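Local coordinates for Non-structural protein 2 (Infectious bronchitis virus, PDB 7F52) that is a coronavirus replicase-derived protein whose precise role is not settled, built as a long, arched chain of helical and beta regions that is found here as a dimer, at residues E275-I280 and E295-A300; N312-L317 and C365-C370. All coordinates share one frame; numbering follows the deposited sequence.

Contact 1 (275-280 with 295-300) and contact 2 (312-317 with 365-370) follow each other along the chain, the first closing before the second opens. Their centres lie about 27 Å apart and their nearest atoms about 14 Å, so they do not touch. Strand 357-371 relates them: Leu359 near its start packs on Ala276, Val278 and Val296 of contact 1, while its later part, 365-370, forms one side of contact 2. Contact 1 belongs to a four-stranded antiparallel sheet and reaches the second subunit; contact 2 belongs to the neighbouring mixed sheet and is touched by no other chain of the assembly. Both join antiparallel strands and carry an arginine-acid pair, built differently in each.

Contact 1: residues E275-I280 and E295-A300; sequences EAAVRI and EVVGNA
A beta hairpin, strands 276-281 and 293-297, brings Arg279 against Glu295 as an antiparallel hydrogen-bonded pair: Arg279 N donates to Glu295 O at 2.7 Å, and Glu295 N returns a bond to Arg279 O at 2.8 Å. Further along, Val297 N reaches Ala277 O at 3.1 Å. The two long side chains leave the same sheet face together. With CG anti to the backbone N (chi1 172°) and a bend at chi3, Arg279 brings its guanidinium beneath Glu295 OE2, which sits 3.1 Å above the centre of the plane. The salt bridge therefore rests on charge alone, with no N-H aimed at the oxygen, while Val297 CG1 lies at the guanidinium edge. Val278 and Val296 form the adjoining non-hydrogen-bonded pair, Val278 CG1 meeting Val296 CG2 at 3.6 Å, and Ala276 CB touches Ala300 CB at 3.5 Å. One water donates to both Glu275 O and Asn299 O, bridging the backbones where 295-300 loops away at Gly298 and Asn299 and returns at Ala300. Strand 270-273 flanks 276-281, Leu359 of strand 357-371 covers Ala276, Val278 and Val296, and Ala300 N bonds to Gln304 OE1 and Gly298 O to Asn356 ND2, both of the second subunit.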
ATOM      1  N   GLU A 275       2.384   9.908  10.934  1.00 48.17           N
ATOM      2  CA  GLU A 275       2.850   9.412   9.655  1.00 46.04           C
ATOM      3  C   GLU A 275       2.127   9.996   8.455  1.00 48.10           C
ATOM      4  O   GLU A 275       2.146   9.398   7.371  1.00 51.28           O
ATOM      5  CB  GLU A 275       2.745   7.896   9.631  1.00 45.90           C
ATOM      6  CG  GLU A 275       3.744   7.259  10.562  1.00 52.41           C
ATOM      7  CD  GLU A 275       3.399   5.815  10.917  1.00 71.68           C
ATOM      8  OE1 GLU A 275       2.187   5.416  10.866  1.00 61.06           O
ATOM      9  OE2 GLU A 275       4.362   5.086  11.258  1.00 77.88           O
ATOM     10  N   ALA A 276       1.519  11.163   8.622  1.00 43.33           N
ATOM     11  CA  ALA A 276       0.794  11.748   7.513  1.00 40.65           C
ATOM     12  C   ALA A 276       0.528  13.201   7.745  1.00 41.84           C
ATOM     13  O   ALA A 276       0.271  13.616   8.867  1.00 39.38           O
ATOM     14  CB  ALA A 276      -0.509  11.020   7.280  1.00 42.08           C
ATOM     15  N   ALA A 277       0.646  13.975   6.674  1.00 44.07           N
ATOM     16  CA  ALA A 277       0.261  15.368   6.671  1.00 40.86           C
ATOM     17  C   ALA A 277      -1.141  15.434   6.124  1.00 44.90           C
ATOM     18  O   ALA A 277      -1.489  14.705   5.184  1.00 45.68           O
ATOM     19  CB  ALA A 277       1.190  16.180   5.816  1.00 39.05           C
ATOM     20  N   VAL A 278      -1.963  16.305   6.683  1.00 47.77           N
ATOM     21  CA  VAL A 278      -3.295  16.441   6.124  1.00 47.70           C
ATOM     22  C   VAL A 278      -3.558  17.907   5.973  1.00 45.68           C
ATOM     23  O   VAL A 278      -2.962  18.749   6.646  1.00 45.65           O
ATOM     24  CB  VAL A 278      -4.432  15.765   7.002  1.00 43.42           C
ATOM     25  CG1 VAL A 278      -4.253  14.257   7.079  1.00 36.56           C
ATOM     26  CG2 VAL A 278      -4.479  16.354   8.397  1.00 43.07           C
ATOM     27  N   ARG A 279      -4.452  18.199   5.051  1.00 48.47           N
ATOM     28  CA  ARG A 279      -5.008  19.516   4.908  1.00 48.28           C
ATOM     29  C   ARG A 279      -6.270  19.580   5.791  1.00 52.37           C
ATOM     30  O   ARG A 279      -7.008  18.597   5.870  1.00 47.72           O
ATOM     31  CB  ARG A 279      -5.295  19.761   3.437  1.00 49.21           C
ATOM     32  CG  ARG A 279      -6.053  21.001   3.124  1.00 59.87           C
ATOM     33  CD  ARG A 279      -6.322  21.067   1.620  1.00 67.26           C
ATOM     34  NE  ARG A 279      -5.405  20.246   0.816  1.00 65.96           N
ATOM     35  CZ  ARG A 279      -5.379  20.261  -0.524  1.00 76.12           C
ATOM     36  NH1 ARG A 279      -6.204  21.062  -1.192  1.00 80.64           N
ATOM     37  NH2 ARG A 279      -4.518  19.503  -1.210  1.00 65.76           N
ATOM     38  N   ILE A 280      -6.487  20.696   6.486  1.00 52.60           N
ATOM     39  CA  ILE A 280      -7.680  20.848   7.315  1.00 53.15           C
ATOM     40  C   ILE A 280      -8.777  21.534   6.512  1.00 55.84           C
ATOM     41  O   ILE A 280      -8.695  22.729   6.192  1.00 56.88           O
ATOM     42  CB  ILE A 280      -7.428  21.674   8.600  1.00 56.18           C
ATOM     43  CG1 ILE A 280      -6.358  21.021   9.478  1.00 51.25           C
ATOM     44  CG2 ILE A 280      -8.747  21.846   9.397  1.00 54.73           C
ATOM     45  CD1 ILE A 280      -5.651  22.013  10.393  1.00 50.78           C
ATOM     46  N   GLU A 295      -8.028  16.227   4.707  1.00 45.64           N
ATOM     47  CA  GLU A 295      -7.642  15.744   3.389  1.00 47.65           C
ATOM     48  C   GLU A 295      -6.131  15.478   3.296  1.00 49.88           C
ATOM     49  O   GLU A 295      -5.327  16.391   3.173  1.00 50.76           O
ATOM     50  CB  GLU A 295      -8.042  16.744   2.312  1.00 50.70           C
ATOM     51  CG  GLU A 295      -7.809  16.223   0.896  1.00 56.85           C
ATOM     52  CD  GLU A 295      -8.054  17.282  -0.162  1.00 62.15           C
ATOM     53  OE1 GLU A 295      -9.204  17.773  -0.277  1.00 60.32           O
ATOM     54  OE2 GLU A 295      -7.077  17.640  -0.865  1.00 70.29           O
ATOM     55  N   VAL A 296      -5.762  14.213   3.348  1.00 48.02           N
ATOM     56  CA  VAL A 296      -4.377  13.781   3.262  1.00 51.24           C
ATOM     57  C   VAL A 296      -3.618  14.315   1.997  1.00 54.91           C
ATOM     58  O   VAL A 296      -4.125  14.236   0.859  1.00 63.59           O
ATOM     59  CB  VAL A 296      -4.383  12.207   3.374  1.00 52.39           C
ATOM     60  CG1 VAL A 296      -3.872  11.511   2.154  1.00 52.50           C
ATOM     61  CG2 VAL A 296      -3.635  11.750   4.610  1.00 50.92           C
ATOM     62  N   VAL A 297      -2.442  14.917   2.202  1.00 48.48           N
ATOM     63  CA  VAL A 297      -1.564  15.371   1.083  1.00 48.36           C
ATOM     64  C   VAL A 297      -0.217  14.653   1.021  1.00 45.96           C
ATOM     65  O   VAL A 297       0.313  14.195   2.037  1.00 44.35           O
ATOM     66  CB  VAL A 297      -1.227  16.880   1.154  1.00 49.58           C
ATOM     67  CG1 VAL A 297      -2.489  17.726   1.167  1.00 53.26           C
ATOM     68  CG2 VAL A 297      -0.375  17.177   2.404  1.00 46.45           C
ATOM     69  N   GLY A 298       0.358  14.585  -0.171  1.00 47.61           N
ATOM     70  CA  GLY A 298       1.650  13.943  -0.351  1.00 44.37           C
ATOM     71  C   GLY A 298       1.648  12.479   0.035  1.00 44.79           C
ATOM     72  O   GLY A 298       0.627  11.807  -0.065  1.00 49.93           O
ATOM     73  N   ASN A 299       2.790  11.974   0.479  1.00 41.65           N
ATOM     74  CA  ASN A 299       2.886  10.587   0.922  1.00 46.03           C
ATOM     75  C   ASN A 299       2.405  10.416   2.374  1.00 48.94           C
ATOM     76  O   ASN A 299       2.837  11.156   3.267  1.00 47.62           O
ATOM     77  CB  ASN A 299       4.325  10.103   0.769  1.00 44.46           C
ATOM     78  CG  ASN A 299       4.794  10.118  -0.691  1.00 52.23           C
ATOM     79  OD1 ASN A 299       4.144   9.525  -1.553  1.00 49.63           O
ATOM     80  ND2 ASN A 299       5.929  10.802  -0.971  1.00 40.09           N
ATOM     81  N   ALA A 300       1.525   9.441   2.604  1.00 42.89           N
ATOM     82  CA  ALA A 300       0.839   9.286   3.897  1.00 43.80           C
ATOM     83  C   ALA A 300       0.586   7.822   4.230  1.00 46.43           C
ATOM     84  O   ALA A 300      -0.005   7.109   3.422  1.00 46.12           O
ATOM     85  CB  ALA A 300      -0.480  10.039   3.883  1.00 36.44           C
TER
HETATM   86  O   HOH W   1       4.269   9.721   5.209  1.00 47.56           O
HETATM   87  O   HOH W   2       1.369  13.165   4.083  1.00 44.47           O

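Contact 2: residues N312-L317 and C365-C370; sequences NDLTLL and CERVVC
Asp313, in the loop leading into strand 315-320, meets Arg367 of strand 357-371 through a single carboxylate oxygen. Arg367 is extended from CG to NE, and its NE edge closes on Asp313 OD2, NE and NH2 each donating at 3.1 Å. The oxygen lies near the guanidinium plane, but the carboxylate is turned 65° from it, and NE comes from above the carboxylate plane while NH2 arrives nearly along the C-O bond. Next, Leu314 lays CD1 against Arg367 CG at 4.0 Å. Thr315 and Glu366 form an antiparallel hydrogen-bonded pair: Thr315 N donates to Glu366 O at 2.7 Å, and Thr315 O accepts from Glu366 N at 2.8 Å. Thr315 OG1 faces Val368 CG2. Leu316, the non-hydrogen-bonded partner of Cys365, brings CD1 to 4.4 Å from the sulfur SG. Leu317 lies across the Glu366 side chain, CD2 3.6 Å from Glu366 OE2. Two backbone bonds thus hold Thr315 to Glu366, while Asp313 OD2, taking two N-H groups of Arg367, ties the preceding loop to the same strand. Asp313 OD1 also bridges to Arg311, and Glu366 OE1 to Lys408, so both acids are matched by basic partners; two arginines beside Asp313 would probably stabilise its negative charge.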
ATOM      1  N   ASN A 312     -23.484   8.935  16.557  1.00 55.23           N
ATOM      2  CA  ASN A 312     -23.178   9.911  17.589  1.00 54.36           C
ATOM      3  C   ASN A 312     -23.299   9.539  19.070  1.00 58.87           C
ATOM      4  O   ASN A 312     -23.533  10.403  19.909  1.00 59.66           O
ATOM      5  CB  ASN A 312     -24.069  11.110  17.229  1.00 46.85           C
ATOM      6  CG  ASN A 312     -25.552  10.835  17.420  1.00 72.46           C
ATOM      7  OD1 ASN A 312     -25.975   9.700  17.679  1.00 70.09           O
ATOM      8  ND2 ASN A 312     -26.361  11.889  17.282  1.00 76.00           N
ATOM      9  N   ASP A 313     -23.108   8.256  19.385  1.00 56.68           N
ATOM     10  CA  ASP A 313     -23.129   7.791  20.767  1.00 55.40           C
ATOM     11  C   ASP A 313     -21.752   7.760  21.464  1.00 58.49           C
ATOM     12  O   ASP A 313     -21.638   7.300  22.593  1.00 65.47           O
ATOM     13  CB  ASP A 313     -23.769   6.398  20.838  1.00 51.25           C
ATOM     14  CG  ASP A 313     -23.105   5.394  19.910  1.00 62.88           C
ATOM     15  OD1 ASP A 313     -22.426   5.827  18.949  1.00 59.67           O
ATOM     16  OD2 ASP A 313     -23.271   4.167  20.130  1.00 65.01           O
ATOM     17  N   LEU A 314     -20.711   8.252  20.815  1.00 55.71           N
ATOM     18  CA  LEU A 314     -19.369   8.116  21.368  1.00 54.07           C
ATOM     19  C   LEU A 314     -18.804   9.440  21.867  1.00 53.15           C
ATOM     20  O   LEU A 314     -19.059  10.488  21.281  1.00 57.33           O
ATOM     21  CB  LEU A 314     -18.441   7.524  20.309  1.00 60.41           C
ATOM     22  CG  LEU A 314     -18.244   6.012  20.336  1.00 62.85           C
ATOM     23  CD1 LEU A 314     -19.519   5.305  20.763  1.00 57.57           C
ATOM     24  CD2 LEU A 314     -17.799   5.533  18.963  1.00 53.72           C
ATOM     25  N   THR A 315     -18.052   9.390  22.963  1.00 52.15           N
ATOM     26  CA  THR A 315     -17.320  10.563  23.447  1.00 56.07           C
ATOM     27  C   THR A 315     -15.809  10.290  23.344  1.00 54.39           C
ATOM     28  O   THR A 315     -15.318   9.210  23.729  1.00 51.67           O
ATOM     29  CB  THR A 315     -17.700  10.946  24.920  1.00 58.00           C
ATOM     30  OG1 THR A 315     -19.062  11.394  24.976  1.00 56.75           O
ATOM     31  CG2 THR A 315     -16.819  12.082  25.416  1.00 54.44           C
ATOM     32  N   LEU A 316     -15.092  11.268  22.799  1.00 51.26           N
ATOM     33  CA  LEU A 316     -13.659  11.152  22.550  1.00 53.70           C
ATOM     34  C   LEU A 316     -12.856  11.547  23.788  1.00 51.43           C
ATOM     35  O   LEU A 316     -13.031  12.637  24.331  1.00 54.02           O
ATOM     36  CB  LEU A 316     -13.266  12.026  21.350  1.00 53.63           C
ATOM     37  CG  LEU A 316     -11.792  12.320  21.021  1.00 46.86           C
ATOM     38  CD1 LEU A 316     -11.044  11.082  20.540  1.00 40.77           C
ATOM     39  CD2 LEU A 316     -11.716  13.423  19.997  1.00 47.28           C
ATOM     40  N   LEU A 317     -11.979  10.653  24.229  1.00 53.20           N
ATOM     41  CA  LEU A 317     -11.089  10.922  25.360  1.00 56.46           C
ATOM     42  C   LEU A 317      -9.719  11.444  24.906  1.00 60.94           C
ATOM     43  O   LEU A 317      -9.360  11.336  23.729  1.00 58.07           O
ATOM     44  CB  LEU A 317     -10.904   9.653  26.184  1.00 58.13           C
ATOM     45  CG  LEU A 317     -12.175   8.982  26.714  1.00 53.40           C
ATOM     46  CD1 LEU A 317     -11.853   7.630  27.356  1.00 51.32           C
ATOM     47  CD2 LEU A 317     -12.921   9.886  27.693  1.00 51.00           C
ATOM     48  N   CYS A 365     -12.095   6.110  23.253  1.00 55.01           N
ATOM     49  CA  CYS A 365     -13.456   6.626  23.303  1.00 53.84           C
ATOM     50  C   CYS A 365     -14.232   5.986  24.434  1.00 56.83           C
ATOM     51  O   CYS A 365     -13.955   4.858  24.854  1.00 58.95           O
ATOM     52  CB  CYS A 365     -14.183   6.387  21.975  1.00 57.43           C
ATOM     53  SG  CYS A 365     -13.691   7.514  20.652  1.00 55.35           S
ATOM     54  N   GLU A 366     -15.216   6.701  24.945  1.00 60.00           N
ATOM     55  CA  GLU A 366     -16.129   6.055  25.869  1.00 59.18           C
ATOM     56  C   GLU A 366     -17.564   6.438  25.507  1.00 55.98           C
ATOM     57  O   GLU A 366     -17.816   7.412  24.784  1.00 56.55           O
ATOM     58  CB  GLU A 366     -15.799   6.427  27.320  1.00 55.05           C
ATOM     59  CG  GLU A 366     -16.416   7.724  27.745  1.00 55.40           C
ATOM     60  CD  GLU A 366     -15.908   8.218  29.083  1.00 56.83           C
ATOM     61  OE1 GLU A 366     -15.290   7.412  29.830  1.00 54.61           O
ATOM     62  OE2 GLU A 366     -16.128   9.426  29.368  1.00 53.72           O
ATOM     63  N   ARG A 367     -18.495   5.664  26.035  1.00 54.96           N
ATOM     64  CA  ARG A 367     -19.901   5.801  25.715  1.00 53.27           C
ATOM     65  C   ARG A 367     -20.657   6.191  27.001  1.00 54.71           C
ATOM     66  O   ARG A 367     -20.686   5.430  27.978  1.00 51.61           O
ATOM     67  CB  ARG A 367     -20.394   4.480  25.148  1.00 52.74           C
ATOM     68  CG  ARG A 367     -21.499   4.523  24.161  1.00 56.11           C
ATOM     69  CD  ARG A 367     -21.983   3.099  24.058  1.00 67.40           C
ATOM     70  NE  ARG A 367     -22.732   2.800  22.850  1.00 71.10           N
ATOM     71  CZ  ARG A 367     -23.099   1.572  22.503  1.00 66.42           C
ATOM     72  NH1 ARG A 367     -22.780   0.536  23.275  1.00 54.09           N
ATOM     73  NH2 ARG A 367     -23.761   1.383  21.370  1.00 74.71           N
ATOM     74  N   VAL A 368     -21.246   7.379  27.016  1.00 52.07           N
ATOM     75  CA  VAL A 368     -21.823   7.876  28.240  1.00 58.28           C
ATOM     76  C   VAL A 368     -23.319   7.596  28.324  1.00 60.46           C
ATOM     77  O   VAL A 368     -24.107   8.037  27.483  1.00 63.73           O
ATOM     78  CB  VAL A 368     -21.588   9.382  28.416  1.00 62.42           C
ATOM     79  CG1 VAL A 368     -22.165   9.838  29.755  1.00 60.22           C
ATOM     80  CG2 VAL A 368     -20.105   9.726  28.319  1.00 50.79           C
ATOM     81  N   VAL A 369     -23.686   6.866  29.372  1.00 56.78           N
ATOM     82  CA  VAL A 369     -25.062   6.446  29.631  1.00 58.37           C
ATOM     83  C   VAL A 369     -25.667   7.118  30.869  1.00 57.16           C
ATOM     84  O   VAL A 369     -25.098   7.062  31.973  1.00 53.95           O
ATOM     85  CB  VAL A 369     -25.131   4.945  29.826  1.00 56.89           C
ATOM     86  CG1 VAL A 369     -26.582   4.490  29.888  1.00 61.35           C
ATOM     87  CG2 VAL A 369     -24.382   4.247  28.694  1.00 54.90           C
ATOM     88  N   CYS A 370     -26.812   7.762  30.687  1.00 56.38           N
ATOM     89  CA  CYS A 370     -27.484   8.413  31.803  1.00 58.77           C
ATOM     90  C   CYS A 370     -28.472   7.476  32.527  1.00 60.31           C
ATOM     91  O   CYS A 370     -29.426   7.004  31.913  1.00 60.34           O
ATOM     92  CB  CYS A 370     -28.217   9.655  31.313  1.00 56.59           C
ATOM     93  SG  CYS A 370     -29.191  10.421  32.611  1.00 70.76           S
TER